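Local coordinates for phage-related protein (Bordetella bronchiseptica RB50, PDB 3BJQ), which is probably a phage major capsid protein, expected to build the shell that encloses viral DNA, at residues 80-85 against 267-272; 33-38 against 128-133; 198-203 against 214-219; 162-167 against 304-309. All coordinates share one frame; numbering follows the deposited sequence.

Interaction 1. Residues 80-85 against 267-272; sequences YSIVPS and YQIEGH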
loop_
_atom_site.group_PDB
_atom_site.type_symbol
_atom_site.label_atom_id
_atom_site.label_comp_id
_atom_site.label_asym_id
_atom_site.label_seq_id
_atom_site.Cartn_x
_atom_site.Cartn_y
_atom_site.Cartn_z
ATOM N N TYR E 80 -19.725 -42.418 11.964
ATOM C CA TYR E 80 -20.259 -41.112 12.303
ATOM C C TYR E 80 -21.103 -40.648 11.141
ATOM O O TYR E 80 -20.897 -41.071 10.004
ATOM C CB TYR E 80 -19.150 -40.091 12.578
ATOM C CG TYR E 80 -18.453 -39.523 11.345
ATOM C CD1 TYR E 80 -19.020 -38.487 10.608
ATOM C CD2 TYR E 80 -17.204 -39.986 10.967
ATOM C CE1 TYR E 80 -18.363 -37.946 9.516
ATOM C CE2 TYR E 80 -16.551 -39.474 9.873
ATOM C CZ TYR E 80 -17.128 -38.455 9.157
ATOM O OH TYR E 80 -16.467 -37.964 8.076
ATOM N N SER E 81 -22.024 -39.734 11.424
ATOM C CA SER E 81 -22.851 -39.181 10.389
ATOM C C SER E 81 -23.160 -37.722 10.702
ATOM O O SER E 81 -23.732 -37.391 11.753
ATOM C CB SER E 81 -24.135 -39.995 10.211
ATOM O OG SER E 81 -24.916 -39.462 9.146
ATOM N N ILE E 82 -22.750 -36.849 9.791
ATOM C CA ILE E 82 -23.015 -35.435 9.937
ATOM C C ILE E 82 -24.311 -35.223 9.171
ATOM O O ILE E 82 -24.384 -35.512 7.971
ATOM C CB ILE E 82 -21.869 -34.586 9.361
ATOM C CG1 ILE E 82 -20.611 -34.766 10.213
ATOM C CG2 ILE E 82 -22.277 -33.107 9.266
ATOM C CD1 ILE E 82 -19.343 -34.247 9.582
ATOM N N VAL E 83 -25.344 -34.762 9.867
ATOM C CA VAL E 83 -26.638 -34.504 9.228
ATOM C C VAL E 83 -26.634 -33.072 8.688
ATOM O O VAL E 83 -26.360 -32.124 9.439
ATOM C CB VAL E 83 -27.842 -34.746 10.195
ATOM C CG1 VAL E 83 -29.161 -34.244 9.594
ATOM C CG2 VAL E 83 -27.967 -36.235 10.518
ATOM N N PRO E 84 -26.885 -32.914 7.375
ATOM C CA PRO E 84 -26.993 -31.582 6.817
ATOM C C PRO E 84 -28.128 -30.844 7.509
ATOM O O PRO E 84 -29.269 -31.286 7.455
ATOM C CB PRO E 84 -27.336 -31.841 5.345
ATOM C CG PRO E 84 -26.877 -33.177 5.071
ATOM C CD PRO E 84 -27.076 -33.939 6.335
ATOM N N SER E 85 -27.818 -29.742 8.169
ATOM C CA SER E 85 -28.812 -29.065 8.993
ATOM C C SER E 85 -28.731 -27.553 8.809
ATOM O O SER E 85 -28.679 -26.792 9.792
ATOM C CB SER E 85 -28.606 -29.433 10.470
ATOM O OG SER E 85 -28.529 -30.843 10.666
ATOM N N TYR E 267 -16.329 -33.148 14.552
ATOM C CA TYR E 267 -16.080 -33.403 13.129
ATOM C C TYR E 267 -16.891 -32.361 12.388
ATOM O O TYR E 267 -18.119 -32.329 12.530
ATOM C CB TYR E 267 -16.534 -34.839 12.758
ATOM C CG TYR E 267 -15.517 -35.934 13.060
ATOM C CD1 TYR E 267 -14.624 -35.821 14.129
ATOM C CD2 TYR E 267 -15.475 -37.083 12.316
ATOM C CE1 TYR E 267 -13.697 -36.806 14.412
ATOM C CE2 TYR E 267 -14.549 -38.100 12.608
ATOM C CZ TYR E 267 -13.658 -37.941 13.640
ATOM O OH TYR E 267 -12.747 -38.924 13.927
ATOM N N GLN E 268 -16.232 -31.494 11.621
ATOM C CA GLN E 268 -16.915 -30.380 10.996
ATOM C C GLN E 268 -16.514 -30.244 9.558
ATOM O O GLN E 268 -15.339 -30.265 9.237
ATOM C CB GLN E 268 -16.622 -29.068 11.723
ATOM C CG GLN E 268 -17.482 -27.914 11.216
ATOM C CD GLN E 268 -17.703 -26.842 12.260
ATOM O OE1 GLN E 268 -18.260 -27.113 13.326
ATOM N NE2 GLN E 268 -17.275 -25.616 11.959
ATOM N N ILE E 269 -17.497 -30.098 8.677
ATOM C CA ILE E 269 -17.177 -29.985 7.257
ATOM C C ILE E 269 -16.243 -28.803 7.008
ATOM O O ILE E 269 -16.473 -27.713 7.509
ATOM C CB ILE E 269 -18.438 -29.849 6.391
ATOM C CG1 ILE E 269 -19.301 -31.102 6.538
ATOM C CG2 ILE E 269 -18.043 -29.613 4.963
ATOM C CD1 ILE E 269 -18.618 -32.421 6.085
ATOM N N GLU E 270 -15.198 -29.026 6.214
ATOM C CA GLU E 270 -14.176 -28.006 5.983
ATOM C C GLU E 270 -14.806 -26.729 5.415
ATOM O O GLU E 270 -15.621 -26.779 4.510
ATOM C CB GLU E 270 -13.098 -28.535 5.037
ATOM C CG GLU E 270 -11.832 -27.684 4.996
ATOM C CD GLU E 270 -10.740 -28.271 4.090
ATOM O OE1 GLU E 270 -11.021 -29.240 3.325
ATOM O OE2 GLU E 270 -9.592 -27.756 4.150
ATOM N N GLY E 271 -14.448 -25.590 5.988
ATOM C CA GLY E 271 -14.978 -24.312 5.527
ATOM C C GLY E 271 -16.189 -23.826 6.291
ATOM O O GLY E 271 -16.491 -22.635 6.264
ATOM N N HIS E 272 -16.878 -24.720 6.993
ATOM C CA HIS E 272 -18.046 -24.324 7.771
ATOM C C HIS E 272 -17.591 -23.599 9.045
ATOM O O HIS E 272 -16.566 -23.933 9.608
ATOM C CB HIS E 272 -18.923 -25.531 8.074
ATOM C CG HIS E 272 -19.612 -26.078 6.867
ATOM N ND1 HIS E 272 -20.832 -26.713 6.923
ATOM C CD2 HIS E 272 -19.284 -26.020 5.557
ATOM C CE1 HIS E 272 -21.197 -27.073 5.710
ATOM N NE2 HIS E 272 -20.275 -26.662 4.862
#
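Y267 drives the edge of its ring into a face of the Y80 ring, giving a T-shaped stack with centroids 4.9 Å apart and planes at 77°. Only one side of the Y267 ring takes part. Its CD2 stands 3.5 Å above the Y80 plane, over the ring centre, and lies 3.6 Å from Y80 CE2, while its CE2 leans on the neighbouring rim atom, 3.6 Å from Y80 CD2. With chi1 at 77°, CG of Y80 sits between its own backbone N and carbonyl carbon, and this turn presents the ring face to strand 264-269. Both hydroxyls reach past the stack to backbone atoms of the same chain, Y80 OH to Q42 O and Y267 OH to L48 N, which should limit how far either ring can shift.

I82 continues the contact where strand 75-81 has ended. Followed outward, its CB points toward 267-272, CG1 comes within 4.2 Å of Y267 O, and CD1 at the tip does most of the touching. That methyl lies 3.7 Å from Y267 O, 4.3 Å from Y267 CB and 4.0 Å from I269 CD1. V40 touches Y80, I82 and Y267 alike. The T-shaped tyrosine pair and I82 join the two-stranded antiparallel sheet 44-49/75-81 to the mixed sheet containing 264-269.

Interaction 2. Residues 33-38 against 128-133; sequences KLFPVA and AQIALD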
loop_
_atom_site.group_PDB
_atom_site.type_symbol
_atom_site.label_atom_id
_atom_site.label_comp_id
_atom_site.label_asym_id
_atom_site.label_seq_id
_atom_site.Cartn_x
_atom_site.Cartn_y
_atom_site.Cartn_z
ATOM N N LYS E 33 -14.719 -27.206 24.305
ATOM C CA LYS E 33 -13.565 -27.390 25.198
ATOM C C LYS E 33 -13.292 -28.870 25.443
ATOM O O LYS E 33 -12.201 -29.235 25.879
ATOM C CB LYS E 33 -13.800 -26.687 26.529
ATOM C CG LYS E 33 -13.817 -25.144 26.449
ATOM C CD LYS E 33 -12.431 -24.593 26.291
ATOM C CE LYS E 33 -12.472 -23.085 26.102
ATOM N NZ LYS E 33 -11.292 -22.389 26.735
ATOM N N LEU E 34 -14.300 -29.703 25.207
ATOM C CA LEU E 34 -14.182 -31.157 25.286
ATOM C C LEU E 34 -14.024 -31.752 23.884
ATOM O O LEU E 34 -13.334 -32.750 23.715
ATOM C CB LEU E 34 -15.425 -31.778 25.940
ATOM C CG LEU E 34 -15.606 -31.617 27.453
ATOM C CD1 LEU E 34 -15.979 -30.180 27.809
ATOM C CD2 LEU E 34 -16.655 -32.595 27.943
ATOM N N PHE E 35 -14.660 -31.112 22.900
ATOM C CA PHE E 35 -14.702 -31.599 21.530
ATOM C C PHE E 35 -14.300 -30.506 20.565
ATOM O O PHE E 35 -15.169 -29.970 19.842
ATOM C CB PHE E 35 -16.135 -32.023 21.194
ATOM C CG PHE E 35 -16.656 -33.175 22.005
ATOM C CD1 PHE E 35 -17.321 -32.962 23.197
ATOM C CD2 PHE E 35 -16.540 -34.470 21.545
ATOM C CE1 PHE E 35 -17.828 -34.019 23.922
ATOM C CE2 PHE E 35 -17.038 -35.537 22.265
ATOM C CZ PHE E 35 -17.689 -35.308 23.462
ATOM N N PRO E 36 -12.988 -30.177 20.500
ATOM C CA PRO E 36 -12.559 -29.113 19.604
ATOM C C PRO E 36 -12.906 -29.346 18.141
ATOM O O PRO E 36 -12.904 -30.478 17.653
ATOM C CB PRO E 36 -11.036 -29.073 19.811
ATOM C CG PRO E 36 -10.855 -29.600 21.126
ATOM C CD PRO E 36 -11.838 -30.721 21.224
ATOM N N VAL E 37 -13.214 -28.259 17.452
ATOM C CA VAL E 37 -13.584 -28.312 16.056
ATOM C C VAL E 37 -12.391 -28.643 15.150
ATOM O O VAL E 37 -11.349 -28.008 15.206
ATOM C CB VAL E 37 -14.322 -27.019 15.607
ATOM C CG1 VAL E 37 -14.671 -27.090 14.124
ATOM C CG2 VAL E 37 -15.579 -26.822 16.438
ATOM N N ALA E 38 -12.555 -29.692 14.344
ATOM C CA ALA E 38 -11.513 -30.167 13.483
ATOM C C ALA E 38 -12.155 -30.493 12.130
ATOM O O ALA E 38 -13.258 -31.037 12.102
ATOM C CB ALA E 38 -10.899 -31.400 14.087
ATOM N N ALA E 128 -22.698 -32.910 25.532
ATOM C CA ALA E 128 -23.065 -33.403 26.843
ATOM C C ALA E 128 -23.585 -34.822 26.723
ATOM O O ALA E 128 -23.291 -35.667 27.569
ATOM C CB ALA E 128 -24.120 -32.488 27.502
ATOM N N GLN E 129 -24.350 -35.078 25.660
ATOM C CA GLN E 129 -25.000 -36.370 25.442
ATOM C C GLN E 129 -23.974 -37.491 25.256
ATOM O O GLN E 129 -24.224 -38.629 25.669
ATOM C CB GLN E 129 -25.954 -36.235 24.242
ATOM C CG GLN E 129 -26.990 -37.326 24.058
ATOM C CD GLN E 129 -28.044 -37.354 25.158
ATOM O OE1 GLN E 129 -28.140 -36.433 25.977
ATOM N NE2 GLN E 129 -28.848 -38.415 25.176
ATOM N N ILE E 130 -22.807 -37.150 24.693
ATOM C CA ILE E 130 -21.728 -38.096 24.475
ATOM C C ILE E 130 -20.818 -38.205 25.684
ATOM O O ILE E 130 -20.609 -39.302 26.190
ATOM C CB ILE E 130 -20.863 -37.705 23.255
ATOM C CG1 ILE E 130 -21.664 -37.833 21.960
ATOM C CG2 ILE E 130 -19.657 -38.605 23.161
ATOM C CD1 ILE E 130 -20.950 -37.228 20.810
ATOM N N ALA E 131 -20.262 -37.085 26.132
ATOM C CA ALA E 131 -19.286 -37.110 27.235
ATOM C C ALA E 131 -19.834 -37.663 28.537
ATOM O O ALA E 131 -19.104 -38.328 29.266
ATOM C CB ALA E 131 -18.708 -35.751 27.459
ATOM N N LEU E 132 -21.113 -37.416 28.820
ATOM C CA LEU E 132 -21.718 -37.821 30.102
ATOM C C LEU E 132 -22.503 -39.134 30.019
ATOM O O LEU E 132 -23.295 -39.467 30.907
ATOM C CB LEU E 132 -22.623 -36.711 30.627
ATOM C CG LEU E 132 -21.957 -35.333 30.710
ATOM C CD1 LEU E 132 -22.927 -34.335 31.368
ATOM C CD2 LEU E 132 -20.649 -35.370 31.471
ATOM N N ASP E 133 -22.255 -39.889 28.961
ATOM C CA ASP E 133 -22.888 -41.175 28.754
ATOM C C ASP E 133 -22.002 -42.257 29.357
ATOM O O ASP E 133 -20.908 -42.512 28.831
ATOM C CB ASP E 133 -23.056 -41.398 27.264
ATOM C CG ASP E 133 -23.745 -42.692 26.934
ATOM O OD1 ASP E 133 -24.091 -43.452 27.856
ATOM O OD2 ASP E 133 -23.904 -42.958 25.724
#
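The methyl of A131 is held between two neighbouring side chains of 33-38, with L34 CD2 at 3.8 Å and F35 CE1 at 4.0 Å. This is the close part of the contact. A131 CB meets the F35 ring at its edge, near the ring plane, rather than over a face. One helical residue earlier, I130 supplies its CG2 branch, which comes obliquely to the far end of the same ring, 3.9 Å from F35 CZ; I130 CB stands nearly as close. A chi1 of -67° sets CG1 of I130 beside its backbone N and CG2 anti to that N, and it is CG2 that faces the phenylalanine. The F35 ring also makes an edge-to-face pair with F263, and P297 touches both F35 and I130.

The margins are looser and more polar. K33 is exposed, and its NZ forms a salt bridge with E221 instead of reaching helix 105-131; Q129 is exposed on that helix, while P36 leads away into strand 37-40. Across the interface itself only carbon meets carbon, at ordinary van der Waals separations. Between the two segments the fit therefore rests on shape and burial of apolar surface, while polar bonds at the helix end, such as A131 O with Y137 OH, go elsewhere.

Interaction 3. Residues 198-203 against 214-219; sequences ERVKYT and KALWEV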
loop_
_atom_site.group_PDB
_atom_site.type_symbol
_atom_site.label_atom_id
_atom_site.label_comp_id
_atom_site.label_asym_id
_atom_site.label_seq_id
_atom_site.Cartn_x
_atom_site.Cartn_y
_atom_site.Cartn_z
ATOM N N GLU E 198 -11.408 -26.178 54.699
ATOM C CA GLU E 198 -10.366 -26.388 55.721
ATOM C C GLU E 198 -8.985 -26.392 55.064
ATOM O O GLU E 198 -8.011 -25.880 55.623
ATOM C CB GLU E 198 -10.656 -27.673 56.539
ATOM C CG GLU E 198 -9.473 -28.520 56.944
ATOM C CD GLU E 198 -8.558 -27.867 57.947
ATOM O OE1 GLU E 198 -9.003 -26.894 58.598
ATOM O OE2 GLU E 198 -7.397 -28.343 58.093
ATOM N N ARG E 199 -8.914 -26.983 53.878
ATOM C CA ARG E 199 -7.681 -27.061 53.116
ATOM C C ARG E 199 -7.117 -25.661 52.753
ATOM O O ARG E 199 -5.897 -25.497 52.673
ATOM C CB ARG E 199 -7.925 -27.907 51.858
ATOM C CG ARG E 199 -6.767 -28.026 50.898
ATOM C CD ARG E 199 -5.567 -28.810 51.433
ATOM N NE ARG E 199 -4.495 -28.786 50.427
ATOM C CZ ARG E 199 -3.684 -27.741 50.186
ATOM N NH1 ARG E 199 -3.756 -26.624 50.897
ATOM N NH2 ARG E 199 -2.773 -27.814 49.216
ATOM N N VAL E 200 -7.991 -24.671 52.560
ATOM C CA VAL E 200 -7.558 -23.317 52.201
ATOM C C VAL E 200 -7.638 -22.298 53.359
ATOM O O VAL E 200 -7.429 -21.090 53.144
ATOM C CB VAL E 200 -8.323 -22.777 50.956
ATOM C CG1 VAL E 200 -8.190 -23.753 49.777
ATOM C CG2 VAL E 200 -9.789 -22.501 51.260
ATOM N N LYS E 201 -7.873 -22.791 54.580
ATOM C CA LYS E 201 -8.108 -21.937 55.741
ATOM C C LYS E 201 -7.010 -20.931 55.959
ATOM O O LYS E 201 -7.298 -19.765 56.180
ATOM C CB LYS E 201 -8.256 -22.774 57.036
ATOM N N TYR E 202 -5.756 -21.393 55.913
ATOM C CA TYR E 202 -4.608 -20.527 56.193
ATOM C C TYR E 202 -4.454 -19.363 55.215
ATOM O O TYR E 202 -3.794 -18.381 55.538
ATOM C CB TYR E 202 -3.310 -21.342 56.274
ATOM C CG TYR E 202 -2.809 -21.844 54.931
ATOM C CD1 TYR E 202 -3.310 -23.023 54.361
ATOM C CD2 TYR E 202 -1.826 -21.142 54.230
ATOM C CE1 TYR E 202 -2.845 -23.474 53.137
ATOM C CE2 TYR E 202 -1.364 -21.588 52.998
ATOM C CZ TYR E 202 -1.874 -22.754 52.461
ATOM O OH TYR E 202 -1.414 -23.191 51.229
ATOM N N THR E 203 -5.071 -19.454 54.039
ATOM C CA THR E 203 -4.991 -18.395 53.038
ATOM C C THR E 203 -5.985 -17.237 53.265
ATOM O O THR E 203 -6.046 -16.306 52.440
ATOM C CB THR E 203 -5.249 -18.953 51.630
ATOM O OG1 THR E 203 -6.639 -19.281 51.484
ATOM C CG2 THR E 203 -4.365 -20.197 51.358
ATOM N N LYS E 214 -8.185 -25.140 40.482
ATOM C CA LYS E 214 -7.118 -25.422 39.491
ATOM C C LYS E 214 -5.796 -25.678 40.182
ATOM O O LYS E 214 -5.070 -26.603 39.844
ATOM C CB LYS E 214 -6.909 -24.237 38.541
ATOM C CG LYS E 214 -7.938 -24.138 37.452
ATOM C CD LYS E 214 -7.890 -22.778 36.770
ATOM C CE LYS E 214 -6.498 -22.419 36.286
ATOM N NZ LYS E 214 -6.609 -21.221 35.392
ATOM N N ALA E 215 -5.448 -24.800 41.115
ATOM C CA ALA E 215 -4.188 -24.940 41.855
ATOM C C ALA E 215 -4.199 -26.143 42.802
ATOM O O ALA E 215 -3.201 -26.861 42.941
ATOM C CB ALA E 215 -3.885 -23.690 42.645
ATOM N N LEU E 216 -5.322 -26.353 43.472
ATOM C CA LEU E 216 -5.462 -27.478 44.389
ATOM C C LEU E 216 -5.398 -28.836 43.667
ATOM O O LEU E 216 -4.709 -29.762 44.113
ATOM C CB LEU E 216 -6.792 -27.387 45.136
ATOM C CG LEU E 216 -6.779 -27.648 46.628
ATOM C CD1 LEU E 216 -5.924 -26.564 47.324
ATOM C CD2 LEU E 216 -8.221 -27.636 47.159
ATOM N N TRP E 217 -6.114 -28.946 42.555
ATOM C CA TRP E 217 -6.232 -30.204 41.824
ATOM C C TRP E 217 -5.247 -30.350 40.652
ATOM O O TRP E 217 -5.172 -31.401 40.022
ATOM C CB TRP E 217 -7.674 -30.379 41.359
ATOM C CG TRP E 217 -8.678 -30.544 42.485
ATOM C CD1 TRP E 217 -8.427 -30.918 43.780
ATOM C CD2 TRP E 217 -10.103 -30.425 42.378
ATOM N NE1 TRP E 217 -9.600 -30.995 44.487
ATOM C CE2 TRP E 217 -10.643 -30.712 43.650
ATOM C CE3 TRP E 217 -10.972 -30.088 41.336
ATOM C CZ2 TRP E 217 -12.007 -30.672 43.904
ATOM C CZ3 TRP E 217 -12.341 -30.053 41.595
ATOM C CH2 TRP E 217 -12.836 -30.342 42.866
ATOM N N GLU E 218 -4.497 -29.286 40.376
ATOM C CA GLU E 218 -3.454 -29.278 39.356
ATOM C C GLU E 218 -3.965 -29.728 37.999
ATOM O O GLU E 218 -3.412 -30.645 37.386
ATOM C CB GLU E 218 -2.252 -30.123 39.792
ATOM C CG GLU E 218 -1.566 -29.591 41.046
ATOM C CD GLU E 218 -0.421 -30.477 41.527
ATOM O OE1 GLU E 218 -0.154 -31.544 40.907
ATOM O OE2 GLU E 218 0.217 -30.099 42.544
ATOM N N VAL E 219 -5.048 -29.085 37.567
ATOM C CA VAL E 219 -5.582 -29.257 36.239
ATOM C C VAL E 219 -5.431 -27.924 35.522
ATOM O O VAL E 219 -5.785 -26.860 36.063
ATOM C CB VAL E 219 -7.071 -29.685 36.222
ATOM C CG1 VAL E 219 -7.238 -31.116 36.779
ATOM C CG2 VAL E 219 -7.932 -28.686 36.991
#
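L216 rests on the flat end of R199, and this apolar-on-guanidinium packing makes up most of the contact. Its CD1 methyl lies 3.8 Å above the guanidinium plane, over the centre, with R199 CZ the nearest atom. R199 leaves the helix end with CG anti to its N, chi1 176°, then bends at chi2 (67°), which lays the chain back along L216, the two side chains running past each other in opposite directions. Both leucine methyls, L216 CD1 and CD2, lie 4.0 Å from R199 CG, and CD1 alone also covers the planar head. V200 adds a more distant apolar touch, its CG1 lying 4.4 Å from L216 CD1.

Polar bonds run within the segments or to another chain. V200 O, just past helix 194-199, accepts from both T203 N and T203 OG1; the hydroxyl bond is short, 2.6 Å, and in the carbonyl plane, and it ties the turn 200-203 together. R199 NH1 lies in the plane of the Y202 ring, at its edge, and donates to E206 O of the second subunit, so the guanidinium offers a face to leucine while its N-H groups bond elsewhere. T203 O receives R204 NE of that subunit, whose E206 also packs on L216.

Both helices fall in the part of the chain matching phage major capsid protein E. The pair thus forms part of a subunit interface, in which R199, packed by L216 of its own chain, reaches a backbone carbonyl of the second subunit.

Interaction 4. Residues 162-167 against 304-309; sequences VETAKE and AGYLIE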
loop_
_atom_site.group_PDB
_atom_site.type_symbol
_atom_site.label_atom_id
_atom_site.label_comp_id
_atom_site.label_asym_id
_atom_site.label_seq_id
_atom_site.Cartn_x
_atom_site.Cartn_y
_atom_site.Cartn_z
ATOM N N VAL E 162 -11.343 -36.701 42.240
ATOM C CA VAL E 162 -10.617 -36.062 41.165
ATOM C C VAL E 162 -9.191 -36.623 41.000
ATOM O O VAL E 162 -8.741 -36.823 39.864
ATOM C CB VAL E 162 -10.616 -34.536 41.347
ATOM C CG1 VAL E 162 -9.702 -33.875 40.321
ATOM C CG2 VAL E 162 -12.059 -34.007 41.206
ATOM N N GLU E 163 -8.489 -36.889 42.103
ATOM C CA GLU E 163 -7.151 -37.515 41.995
ATOM C C GLU E 163 -7.248 -38.937 41.425
ATOM O O GLU E 163 -6.384 -39.362 40.655
ATOM C CB GLU E 163 -6.384 -37.551 43.319
ATOM C CG GLU E 163 -5.970 -36.165 43.882
ATOM C CD GLU E 163 -5.115 -35.326 42.931
ATOM O OE1 GLU E 163 -4.555 -35.874 41.946
ATOM O OE2 GLU E 163 -5.009 -34.104 43.185
ATOM N N THR E 164 -8.298 -39.665 41.800
ATOM C CA THR E 164 -8.542 -41.000 41.238
ATOM C C THR E 164 -8.773 -40.913 39.720
ATOM O O THR E 164 -8.307 -41.766 38.965
ATOM C CB THR E 164 -9.743 -41.682 41.926
ATOM O OG1 THR E 164 -9.410 -41.927 43.293
ATOM C CG2 THR E 164 -10.115 -43.004 41.268
ATOM N N ALA E 165 -9.482 -39.876 39.289
ATOM C CA ALA E 165 -9.747 -39.634 37.849
ATOM C C ALA E 165 -8.448 -39.300 37.109
ATOM O O ALA E 165 -8.169 -39.820 36.023
ATOM C CB ALA E 165 -10.763 -38.505 37.684
ATOM N N LYS E 166 -7.649 -38.425 37.702
ATOM C CA LYS E 166 -6.394 -38.029 37.108
ATOM C C LYS E 166 -5.486 -39.237 36.895
ATOM O O LYS E 166 -4.902 -39.407 35.831
ATOM C CB LYS E 166 -5.700 -36.997 37.991
ATOM C CG LYS E 166 -6.361 -35.620 37.960
ATOM C CD LYS E 166 -5.815 -34.705 39.026
ATOM C CE LYS E 166 -4.316 -34.407 38.875
ATOM N NZ LYS E 166 -3.738 -33.921 40.176
ATOM N N GLU E 167 -5.372 -40.073 37.922
ATOM C CA GLU E 167 -4.525 -41.259 37.867
ATOM C C GLU E 167 -5.007 -42.231 36.806
ATOM O O GLU E 167 -4.184 -42.768 36.071
ATOM C CB GLU E 167 -4.462 -41.972 39.233
ATOM C CG GLU E 167 -3.702 -41.203 40.315
ATOM N N ALA E 304 -8.841 -41.277 27.435
ATOM C CA ALA E 304 -8.428 -39.927 27.794
ATOM C C ALA E 304 -9.539 -39.181 28.554
ATOM O O ALA E 304 -9.381 -38.003 28.837
ATOM C CB ALA E 304 -7.994 -39.136 26.565
ATOM N N GLY E 305 -10.629 -39.884 28.885
ATOM C CA GLY E 305 -11.760 -39.319 29.605
ATOM C C GLY E 305 -12.140 -40.108 30.846
ATOM O O GLY E 305 -11.794 -41.293 31.001
ATOM N N TYR E 306 -12.850 -39.440 31.746
ATOM C CA TYR E 306 -13.292 -40.045 32.990
ATOM C C TYR E 306 -14.590 -39.375 33.455
ATOM O O TYR E 306 -14.635 -38.162 33.590
ATOM C CB TYR E 306 -12.196 -39.885 34.038
ATOM C CG TYR E 306 -12.423 -40.682 35.315
ATOM C CD1 TYR E 306 -13.266 -40.202 36.313
ATOM C CD2 TYR E 306 -11.776 -41.891 35.527
ATOM C CE1 TYR E 306 -13.475 -40.910 37.466
ATOM C CE2 TYR E 306 -11.968 -42.610 36.685
ATOM C CZ TYR E 306 -12.821 -42.113 37.658
ATOM O OH TYR E 306 -13.036 -42.800 38.820
ATOM N N LEU E 307 -15.625 -40.166 33.712
ATOM C CA LEU E 307 -16.906 -39.638 34.143
ATOM C C LEU E 307 -17.216 -39.909 35.627
ATOM O O LEU E 307 -17.149 -41.059 36.092
ATOM C CB LEU E 307 -17.995 -40.246 33.281
ATOM C CG LEU E 307 -19.444 -39.841 33.556
ATOM C CD1 LEU E 307 -19.684 -38.331 33.331
ATOM C CD2 LEU E 307 -20.322 -40.720 32.700
ATOM N N ILE E 308 -17.576 -38.845 36.349
ATOM C CA ILE E 308 -18.007 -38.928 37.750
ATOM C C ILE E 308 -19.478 -38.525 37.770
ATOM O O ILE E 308 -19.795 -37.346 37.846
ATOM C CB ILE E 308 -17.207 -37.957 38.652
ATOM C CG1 ILE E 308 -15.719 -38.284 38.628
ATOM C CG2 ILE E 308 -17.714 -37.997 40.105
ATOM C CD1 ILE E 308 -14.865 -37.248 39.355
ATOM N N GLU E 309 -20.378 -39.507 37.720
ATOM C CA GLU E 309 -21.807 -39.213 37.690
ATOM C C GLU E 309 -22.367 -38.803 39.057
ATOM O O GLU E 309 -21.969 -39.338 40.091
ATOM C CB GLU E 309 -22.621 -40.428 37.257
ATOM C CG GLU E 309 -22.368 -41.003 35.908
ATOM C CD GLU E 309 -23.380 -42.108 35.600
ATOM O OE1 GLU E 309 -24.526 -41.761 35.227
ATOM O OE2 GLU E 309 -23.030 -43.306 35.753
#
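One face of the Y306 ring lies against A165 of helix 158-173: the alpha carbon of A165 stands 3.6 Å from the ring centroid and only 3° off its normal, a CH-pi contact almost centred on the ring. A165 CB sits over the same face nearer one side, 3.3 Å from Y306 CD1, which is tight for two carbons. At the ring edge, in plane, is I308 CG1 from the same strand. The setting is an alpha/beta layer, in which helix 158-173 packs on a six-stranded mixed sheet and strand 305-309 runs between 142-144 and 245-248.

With CG anti to its backbone N (chi1 -170°), Y306 extends from the strand and lies flat along the helix surface. A168 and I169, further along that helix, touch the ring too, and V143 of the adjacent strand joins them. The backbones come close where no long side chain intervenes, the alpha carbons of A165 and Y306 being 6.0 Å apart. I308, two residues on, also directs its CB toward the helix but makes no close contact with 162-167, adding burial rather than tight packing.

On the helix side turned from the strand, K166 NZ bonds E163 OE1 at 2.8 Å on the syn lone pair of the carboxylate, and also W217 O. This salt bridge within one helix takes no part in the tyrosine packing. At the outer end of the ring the helix offers T164, whose OG1 is bonded to K160 O and whose CG2 methyl approaches Y306 OH to 3.8 Å.

How the interactions relate
Interactions 2 and 4 are buried, whereas 1 is partly so and 3 lies at a subunit boundary. Interaction 2 is closest to the chain's centre and borders two others. Strand 37-40 pairs with strand 264-269 of interaction 1, joined through Q268 N and A38 O, while L132, just past helix 105-131, packs on L307, on the side of its strand away from the helix of interaction 4. Interactions 3 and 4 meet through W217 O and K166 NZ. Aromatic faces receive a ring edge in 1 and an alanine in 4; alanine, leucine and isoleucine groups gather round a phenylalanine in 2, and at the periphery in 3 a guanidinium replaces the ring.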